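Local atomic coordinates of ABC transporter, substrate-binding protein (PDB entry 4EDP), a protein that probably binds a solute outside the cell membrane and delivers it to the permease of an ABC transporter. Residues A[104-116]-A[270-284]. Sequence-based numbering, arbitrary orientation. Where two conformers were deposited one is given.
With ACT (acetate ion), chain H.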
ATOM      1  N   GLY A 104      14.201  -0.443  16.083  1.00 23.88           N
ATOM      2  CA  GLY A 104      15.257   0.533  16.321  1.00 23.99           C
ATOM      3  C   GLY A 104      16.302   0.594  15.231  1.00 23.67           C
ATOM      4  O   GLY A 104      17.422   1.050  15.473  1.00 25.86           O
ATOM      5  N   ILE A 105      15.914   0.169  14.031  0.50 22.46           N
ATOM      6  CA  ILE A 105      16.800   0.118  12.868  0.50 22.42           C
ATOM      7  C   ILE A 105      16.913   1.399  12.062  0.50 20.89           C
ATOM      8  O   ILE A 105      17.905   1.604  11.358  0.50 20.96           O
ATOM      9  CB  ILE A 105      16.282  -0.930  11.855  0.50 22.31           C
ATOM     10  CG1 ILE A 105      16.059  -2.270  12.551  0.50 25.11           C
ATOM     11  CG2 ILE A 105      17.238  -1.062  10.666  0.50 22.46           C
ATOM     12  CD1 ILE A 105      17.272  -2.760  13.289  0.50 27.01           C
ATOM     13  N   PHE A 106      15.905   2.256  12.172  1.00 18.98           N
ATOM     14  CA  PHE A 106      15.824   3.470  11.368  1.00 18.94           C
ATOM     15  C   PHE A 106      15.879   4.759  12.174  1.00 19.70           C
ATOM     16  O   PHE A 106      15.406   4.824  13.299  1.00 20.37           O
ATOM     17  CB  PHE A 106      14.514   3.493  10.566  1.00 16.89           C
ATOM     18  CG  PHE A 106      14.289   2.276   9.708  1.00 16.67           C
ATOM     19  CD1 PHE A 106      15.298   1.793   8.891  1.00 17.92           C
ATOM     20  CD2 PHE A 106      13.037   1.689   9.630  1.00 16.43           C
ATOM     21  CE1 PHE A 106      15.088   0.692   8.084  1.00 18.53           C
ATOM     22  CE2 PHE A 106      12.817   0.582   8.810  1.00 17.80           C
ATOM     23  CZ  PHE A 106      13.845   0.091   8.036  1.00 19.00           C
ATOM     24  N   ASP A 107      16.426   5.797  11.565  1.00 18.29           N
ATOM     25  CA  ASP A 107      16.499   7.084  12.227  1.00 19.95           C
ATOM     26  C   ASP A 107      15.228   7.912  12.170  1.00 18.47           C
ATOM     27  O   ASP A 107      14.518   7.897  11.157  1.00 18.17           O
ATOM     28  CB  ASP A 107      17.514   7.998  11.518  1.00 21.09           C
ATOM     29  CG  ASP A 107      18.931   7.842  11.999  1.00 24.95           C
ATOM     30  OD1 ASP A 107      19.209   7.065  12.940  1.00 28.34           O
ATOM     31  OD2 ASP A 107      19.772   8.572  11.434  1.00 29.31           O
ATOM     32  N   LYS A 108      14.932   8.634  13.251  0.50 19.07           N
ATOM     33  CA  LYS A 108      13.811   9.574  13.246  0.50 18.23           C
ATOM     34  C   LYS A 108      14.404  10.696  12.380  0.50 17.70           C
ATOM     35  O   LYS A 108      15.504  11.175  12.657  0.50 18.32           O
ATOM     36  CB  LYS A 108      13.463  10.047  14.659  0.50 19.51           C
ATOM     37  CG  LYS A 108      12.218  10.928  14.749  0.50 20.76           C
ATOM     38  CD  LYS A 108      12.023  11.441  16.166  0.50 23.70           C
ATOM     39  CE  LYS A 108      10.799  12.345  16.312  0.50 25.75           C
ATOM     40  NZ  LYS A 108       9.519  11.613  16.150  0.50 25.58           N
ATOM     41  N   LEU A 109      13.695  11.112  11.338  1.00 15.58           N
ATOM     42  CA  LEU A 109      14.253  12.071  10.381  1.00 16.35           C
ATOM     43  C   LEU A 109      14.106  13.553  10.650  1.00 17.65           C
ATOM     44  O   LEU A 109      13.098  14.004  11.180  1.00 16.86           O
ATOM     45  CB  LEU A 109      13.687  11.776   9.005  1.00 15.84           C
ATOM     46  CG  LEU A 109      13.903  10.363   8.444  1.00 15.19           C
ATOM     47  CD1 LEU A 109      13.325  10.299   7.021  1.00 16.25           C
ATOM     48  CD2 LEU A 109      15.395   9.980   8.451  1.00 16.45           C
ATOM     49  N   ASP A 110      15.143  14.290  10.270  1.00 17.49           N
ATOM     50  CA  ASP A 110      15.152  15.739  10.374  1.00 18.08           C
ATOM     51  C   ASP A 110      14.576  16.230   9.058  1.00 16.42           C
ATOM     52  O   ASP A 110      15.269  16.308   8.054  1.00 17.28           O
ATOM     53  CB  ASP A 110      16.562  16.251  10.594  1.00 19.95           C
ATOM     54  CG  ASP A 110      16.639  17.756  10.634  1.00 20.75           C
ATOM     55  OD1 ASP A 110      15.600  18.428  10.457  1.00 20.31           O
ATOM     56  OD2 ASP A 110      17.757  18.264  10.839  1.00 21.94           O
ATOM     57  N   TYR A 111      13.285  16.539   9.060  1.00 16.12           N
ATOM     58  CA  TYR A 111      12.623  16.980   7.841  1.00 14.90           C
ATOM     59  C   TYR A 111      13.069  18.351   7.327  1.00 15.74           C
ATOM     60  O   TYR A 111      12.671  18.751   6.225  1.00 15.74           O
ATOM     61  CB  TYR A 111      11.084  16.870   7.960  1.00 14.91           C
ATOM     62  CG  TYR A 111      10.592  15.465   7.695  1.00 13.51           C
ATOM     63  CD1 TYR A 111      10.508  14.523   8.709  1.00 14.16           C
ATOM     64  CD2 TYR A 111      10.291  15.059   6.400  1.00 14.37           C
ATOM     65  CE1 TYR A 111      10.090  13.226   8.445  1.00 13.55           C
ATOM     66  CE2 TYR A 111       9.864  13.795   6.133  1.00 13.60           C
ATOM     67  CZ  TYR A 111       9.776  12.870   7.145  1.00 14.69           C
ATOM     68  OH  TYR A 111       9.327  11.595   6.832  1.00 12.32           O
ATOM     69  N   SER A 112      13.904  19.058   8.083  1.00 15.86           N
ATOM     70  CA  SER A 112      14.421  20.334   7.592  1.00 17.76           C
ATOM     71  C   SER A 112      15.375  20.040   6.411  1.00 18.78           C
ATOM     72  O   SER A 112      15.695  20.930   5.625  1.00 19.66           O
ATOM     73  CB  SER A 112      15.136  21.134   8.688  1.00 19.00           C
ATOM     74  OG  SER A 112      16.377  20.568   9.073  1.00 20.39           O
ATOM     75  N   LYS A 113      15.799  18.781   6.296  1.00 17.04           N
ATOM     76  CA  LYS A 113      16.694  18.324   5.223  1.00 19.38           C
ATOM     77  C   LYS A 113      15.944  17.692   4.054  1.00 17.95           C
ATOM     78  O   LYS A 113      16.556  17.217   3.088  1.00 18.64           O
ATOM     79  CB  LYS A 113      17.666  17.288   5.797  1.00 20.12           C
ATOM     80  CG  LYS A 113      18.704  17.847   6.742  1.00 25.09           C
ATOM     81  CD  LYS A 113      19.452  16.694   7.435  1.00 31.59           C
ATOM     82  CE  LYS A 113      20.849  17.064   7.829  1.00 38.30           C
ATOM     83  NZ  LYS A 113      21.713  17.118   6.606  1.00 42.88           N
ATOM     84  N   ILE A 114      14.617  17.677   4.134  1.00 16.59           N
ATOM     85  CA  ILE A 114      13.781  17.067   3.098  1.00 16.44           C
ATOM     86  C   ILE A 114      12.687  18.082   2.735  1.00 16.99           C
ATOM     87  O   ILE A 114      11.493  17.848   2.970  1.00 15.09           O
ATOM     88  CB  ILE A 114      13.167  15.741   3.606  1.00 16.35           C
ATOM     89  CG1 ILE A 114      14.243  14.867   4.268  1.00 17.49           C
ATOM     90  CG2 ILE A 114      12.433  14.979   2.460  1.00 16.84           C
ATOM     91  CD1 ILE A 114      13.729  13.502   4.790  1.00 17.01           C
ATOM     92  N   PRO A 115      13.079  19.196   2.106  1.00 18.21           N
ATOM     93  CA  PRO A 115      12.083  20.225   1.802  1.00 19.35           C
ATOM     94  C   PRO A 115      10.957  19.772   0.887  1.00 18.72           C
ATOM     95  O   PRO A 115       9.834  20.270   1.022  1.00 18.67           O
ATOM     96  CB  PRO A 115      12.912  21.345   1.164  1.00 20.89           C
ATOM     97  CG  PRO A 115      14.144  20.652   0.663  1.00 20.79           C
ATOM     98  CD  PRO A 115      14.425  19.594   1.664  1.00 19.37           C
ATOM     99  N   ASN A 116      11.220  18.785   0.026  1.00 17.61           N
ATOM    100  CA  ASN A 116      10.184  18.287  -0.887  1.00 17.92           C
ATOM    101  C   ASN A 116       9.024  17.612  -0.185  1.00 16.07           C
ATOM    102  O   ASN A 116       7.964  17.447  -0.771  1.00 15.99           O
ATOM    103  CB  ASN A 116      10.779  17.394  -1.988  1.00 17.33           C
ATOM    104  CG  ASN A 116      11.534  18.213  -3.034  1.00 21.77           C
ATOM    105  OD1 ASN A 116      11.199  19.389  -3.250  1.00 22.94           O
ATOM    106  ND2 ASN A 116      12.536  17.606  -3.699  1.00 18.29           N
ATOM    107  N   ASN A 270      18.789   4.057   7.405  1.00 19.98           N
ATOM    108  CA  ASN A 270      19.266   3.118   8.421  1.00 21.30           C
ATOM    109  C   ASN A 270      20.145   3.803   9.455  1.00 22.05           C
ATOM    110  O   ASN A 270      21.003   4.609   9.137  1.00 22.35           O
ATOM    111  CB  ASN A 270      19.980   1.926   7.796  1.00 22.42           C
ATOM    112  CG  ASN A 270      19.075   1.124   6.933  1.00 21.26           C
ATOM    113  OD1 ASN A 270      18.507   1.643   5.966  1.00 22.11           O
ATOM    114  ND2 ASN A 270      18.930  -0.167   7.255  1.00 22.91           N
ATOM    115  N   LYS A 271      19.884   3.482  10.708  1.00 23.49           N
ATOM    116  CA  LYS A 271      20.587   4.082  11.824  1.00 25.57           C
ATOM    117  C   LYS A 271      22.101   3.838  11.766  1.00 27.31           C
ATOM    118  O   LYS A 271      22.884   4.698  12.183  1.00 27.56           O
ATOM    119  CB  LYS A 271      19.970   3.559  13.124  1.00 27.03           C
ATOM    120  CG  LYS A 271      20.476   4.213  14.380  1.00 32.16           C
ATOM    121  CD  LYS A 271      19.662   3.764  15.596  1.00 36.52           C
ATOM    122  CE  LYS A 271      18.224   4.246  15.523  1.00 38.22           C
ATOM    123  NZ  LYS A 271      17.426   3.794  16.703  1.00 42.91           N
ATOM    124  N   ASN A 272      22.512   2.702  11.206  1.00 27.82           N
ATOM    125  CA  ASN A 272      23.932   2.361  11.122  1.00 30.99           C
ATOM    126  C   ASN A 272      24.626   2.983   9.889  1.00 30.97           C
ATOM    127  O   ASN A 272      25.835   2.841   9.709  1.00 31.81           O
ATOM    128  CB  ASN A 272      24.090   0.828  11.130  1.00 32.63           C
ATOM    129  CG  ASN A 272      25.516   0.372  11.423  1.00 37.95           C
ATOM    130  OD1 ASN A 272      26.210   0.956  12.254  1.00 42.19           O
ATOM    131  ND2 ASN A 272      25.944  -0.706  10.764  1.00 39.33           N
ATOM    132  N   SER A 273      23.869   3.687   9.050  1.00 29.22           N
ATOM    133  CA  SER A 273      24.441   4.316   7.862  1.00 28.71           C
ATOM    134  C   SER A 273      25.575   5.281   8.172  1.00 30.13           C
ATOM    135  O   SER A 273      25.514   6.038   9.141  1.00 30.00           O
ATOM    136  CB  SER A 273      23.374   5.091   7.095  1.00 27.10           C
ATOM    137  OG  SER A 273      23.948   5.754   5.984  1.00 25.58           O
ATOM    138  N   LYS A 274      26.594   5.249   7.317  1.00 31.61           N
ATOM    139  CA  LYS A 274      27.753   6.123   7.405  1.00 32.27           C
ATOM    140  C   LYS A 274      27.727   7.110   6.234  1.00 31.24           C
ATOM    141  O   LYS A 274      28.741   7.707   5.894  1.00 32.95           O
ATOM    142  CB  LYS A 274      29.042   5.289   7.366  1.00 35.06           C
ATOM    143  CG  LYS A 274      29.118   4.206   8.441  1.00 39.18           C
ATOM    144  CD  LYS A 274      28.974   4.786   9.855  1.00 44.59           C
ATOM    145  CE  LYS A 274      29.184   3.715  10.949  1.00 48.79           C
ATOM    146  NZ  LYS A 274      28.157   2.632  10.922  1.00 48.90           N
ATOM    147  N   ASN A 275      26.554   7.269   5.616  1.00 29.29           N
ATOM    148  CA  ASN A 275      26.364   8.165   4.482  1.00 28.52           C
ATOM    149  C   ASN A 275      25.007   8.872   4.611  1.00 26.71           C
ATOM    150  O   ASN A 275      24.258   8.976   3.650  1.00 25.80           O
ATOM    151  CB  ASN A 275      26.358   7.338   3.192  1.00 29.11           C
ATOM    152  CG  ASN A 275      27.652   6.573   2.972  1.00 33.46           C
ATOM    153  OD1 ASN A 275      28.718   7.168   2.823  1.00 36.38           O
ATOM    154  ND2 ASN A 275      27.555   5.247   2.899  1.00 36.13           N
ATOM    155  N   LYS A 276      24.691   9.377   5.791  1.00 26.11           N
ATOM    156  CA  LYS A 276      23.366   9.985   6.003  1.00 25.15           C
ATOM    157  C   LYS A 276      23.073  11.265   5.220  1.00 24.72           C
ATOM    158  O   LYS A 276      21.944  11.470   4.771  1.00 23.01           O
ATOM    159  CB  LYS A 276      23.097  10.152   7.495  1.00 24.74           C
ATOM    160  CG  LYS A 276      23.019   8.800   8.201  1.00 24.91           C
ATOM    161  CD  LYS A 276      22.707   8.940   9.675  1.00 25.85           C
ATOM    162  CE  LYS A 276      22.591   7.593  10.336  1.00 25.17           C
ATOM    163  NZ  LYS A 276      22.329   7.756  11.803  1.00 26.65           N
ATOM    164  N   ASP A 277      24.062  12.132   5.031  1.00 25.99           N
ATOM    165  CA  ASP A 277      23.799  13.351   4.262  1.00 26.45           C
ATOM    166  C   ASP A 277      23.321  12.993   2.857  1.00 25.39           C
ATOM    167  O   ASP A 277      22.343  13.568   2.371  1.00 23.96           O
ATOM    168  CB  ASP A 277      25.033  14.241   4.194  1.00 29.26           C
ATOM    169  CG  ASP A 277      25.339  14.892   5.516  1.00 32.78           C
ATOM    170  OD1 ASP A 277      24.415  14.990   6.351  1.00 39.42           O
ATOM    171  OD2 ASP A 277      26.488  15.319   5.713  1.00 41.87           O
ATOM    172  N   LEU A 278      23.998  12.032   2.226  1.00 23.96           N
ATOM    173  CA  LEU A 278      23.638  11.580   0.887  1.00 24.78           C
ATOM    174  C   LEU A 278      22.261  10.886   0.924  1.00 22.98           C
ATOM    175  O   LEU A 278      21.466  10.998  -0.019  1.00 22.39           O
ATOM    176  CB  LEU A 278      24.700  10.606   0.362  1.00 26.00           C
ATOM    177  CG  LEU A 278      24.616  10.180  -1.100  1.00 28.61           C
ATOM    178  CD1 LEU A 278      24.870  11.373  -2.016  1.00 28.13           C
ATOM    179  CD2 LEU A 278      25.623   9.065  -1.407  1.00 28.27           C
ATOM    180  N   ALA A 279      22.003  10.148   2.002  1.00 22.17           N
ATOM    181  CA  ALA A 279      20.718   9.460   2.190  1.00 21.50           C
ATOM    182  C   ALA A 279      19.576  10.478   2.214  1.00 20.28           C
ATOM    183  O   ALA A 279      18.541  10.269   1.571  1.00 18.14           O
ATOM    184  CB  ALA A 279      20.734   8.644   3.476  1.00 21.76           C
ATOM    185  N   TYR A 280      19.758  11.570   2.963  1.00 19.66           N
ATOM    186  CA  TYR A 280      18.741  12.626   3.002  1.00 19.15           C
ATOM    187  C   TYR A 280      18.528  13.234   1.615  1.00 20.08           C
ATOM    188  O   TYR A 280      17.398  13.475   1.212  1.00 20.29           O
ATOM    189  CB  TYR A 280      19.118  13.731   3.986  1.00 19.76           C
ATOM    190  CG  TYR A 280      18.735  13.449   5.412  1.00 19.99           C
ATOM    191  CD1 TYR A 280      17.428  13.634   5.834  1.00 19.74           C
ATOM    192  CD2 TYR A 280      19.671  13.033   6.349  1.00 19.21           C
ATOM    193  CE1 TYR A 280      17.063  13.391   7.144  1.00 20.78           C
ATOM    194  CE2 TYR A 280      19.310  12.789   7.669  1.00 21.28           C
ATOM    195  CZ  TYR A 280      18.006  12.970   8.057  1.00 18.56           C
ATOM    196  OH  TYR A 280      17.610  12.731   9.359  1.00 18.01           O
ATOM    197  N   GLU A 281      19.617  13.513   0.898  1.00 20.79           N
ATOM    198  CA  GLU A 281      19.517  14.069  -0.452  1.00 20.79           C
ATOM    199  C   GLU A 281      18.712  13.137  -1.344  1.00 20.46           C
ATOM    200  O   GLU A 281      17.890  13.583  -2.152  1.00 20.39           O
ATOM    201  CB  GLU A 281      20.918  14.334  -1.056  1.00 22.97           C
ATOM    202  CG  GLU A 281      21.642  15.501  -0.407  1.00 25.83           C
ATOM    203  CD  GLU A 281      23.071  15.675  -0.897  1.00 33.23           C
ATOM    204  OE1 GLU A 281      23.614  14.761  -1.540  1.00 36.84           O
ATOM    205  OE2 GLU A 281      23.660  16.724  -0.608  1.00 39.01           O
ATOM    206  N   PHE A 282      18.933  11.837  -1.200  1.00 20.00           N
ATOM    207  CA  PHE A 282      18.220  10.889  -2.015  1.00 19.59           C
ATOM    208  C   PHE A 282      16.718  10.861  -1.724  1.00 17.69           C
ATOM    209  O   PHE A 282      15.907  10.817  -2.662  1.00 18.32           O
ATOM    210  CB  PHE A 282      18.780   9.474  -1.893  1.00 20.76           C
ATOM    211  CG  PHE A 282      18.076   8.511  -2.790  1.00 20.98           C
ATOM    212  CD1 PHE A 282      18.507   8.312  -4.081  1.00 21.49           C
ATOM    213  CD2 PHE A 282      16.937   7.867  -2.367  1.00 21.20           C
ATOM    214  CE1 PHE A 282      17.825   7.466  -4.932  1.00 23.37           C
ATOM    215  CE2 PHE A 282      16.253   7.005  -3.209  1.00 22.31           C
ATOM    216  CZ  PHE A 282      16.698   6.803  -4.488  1.00 21.14           C
ATOM    217  N   ILE A 283      16.336  10.889  -0.452  1.00 16.73           N
ATOM    218  CA  ILE A 283      14.902  10.868  -0.103  1.00 14.67           C
ATOM    219  C   ILE A 283      14.238  12.119  -0.661  1.00 15.06           C
ATOM    220  O   ILE A 283      13.143  12.060  -1.251  1.00 15.16           O
ATOM    221  CB  ILE A 283      14.674  10.700   1.415  1.00 13.32           C
ATOM    222  CG1 ILE A 283      15.196   9.332   1.868  1.00 16.01           C
ATOM    223  CG2 ILE A 283      13.167  10.878   1.782  1.00 12.22           C
ATOM    224  CD1 ILE A 283      15.035   9.027   3.373  1.00 16.95           C
ATOM    225  N   ASN A 284      14.906  13.258  -0.498  1.00 17.34           N
ATOM    226  CA  ASN A 284      14.392  14.520  -1.019  1.00 17.61           C
ATOM    227  C   ASN A 284      14.217  14.439  -2.539  1.00 17.50           C
ATOM    228  O   ASN A 284      13.228  14.926  -3.097  1.00 17.09           O
ATOM    229  CB  ASN A 284      15.308  15.683  -0.645  1.00 18.77           C
ATOM    230  CG  ASN A 284      14.689  17.022  -0.950  1.00 20.30           C
ATOM    231  OD1 ASN A 284      13.585  17.325  -0.502  1.00 17.81           O
ATOM    232  ND2 ASN A 284      15.405  17.845  -1.695  1.00 20.75           N
TER
HETATM  233  C   ACT H 406      13.702   4.319  17.666  0.70 40.65           C
HETATM  234  O   ACT H 406      13.776   5.408  17.059  0.70 40.09           O
HETATM  235  OXT ACT H 406      14.793   3.860  18.061  0.70 40.78           O
HETATM  236  CH3 ACT H 406      12.401   3.607  17.912  0.70 40.59           C
HETATM  237  O   HOH W   1      20.392   0.310  11.309  1.00 28.23           O
HETATM  238  O   HOH W   2      19.337  11.379  10.729  1.00 27.43           O
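Tyr280, on the first turns of helix 276-286, lies against Lys113 and Ile114 with its hydroxyl turned to the backbone of the 104-116 loop. Lys113 CD sits over the ring, 3.7 Å from the centroid of Tyr280 and 6° off the normal, a CH-pi contact that suits a long aliphatic chain ending in a charge. Ile114 CG1 meets the ring edge, while Leu109 CD2 packs 4.0 Å from Tyr280 CZ and Ile114 CD1 touches Ile283 CG2; Leu109, Ile114 and Ile283 are buried, which suits apolar side chains.

Among the polar contacts, Asp110 N donates almost straight to Tyr280 OH (3.1 Å), so a tyrosine offers an acceptor at the end of an apolar ring, and a water links that hydroxyl to Asp107 OD2. Asn284 accepts twice: through side-chain OD1, swung out by a CG anti to the backbone N (chi1 -170°), from Asn116 N at 2.8 Å, and through its backbone O from Asn116 ND2, above the carbonyl plane. Phe106 and Asn270 form a single beta bridge, beside which Lys271 N binds Ile105 O. Lys271 NZ reaches both Gly104 O and an acetate ion, probably from the crystallisation liquor; Gly104, which tolerates positive phi, closes a Schellman motif.

Extended beyond CG, Lys276 is long enough to bring NZ to the syn side of Asp107 OD2 (2.7 Å), a salt bridge, and also to Lys271 O; the salt bridge from Lys113 NZ to Asp277 OD1 is weak.

Thus the loop following helix 94-103 is joined to the turn and helix that follow strand 262-269. Ile269 of that strand touches Leu109, Tyr280 and Ile283, strand 89-93 touches Phe106 and Phe282, and helix 46-61 meets Leu278 and Phe282.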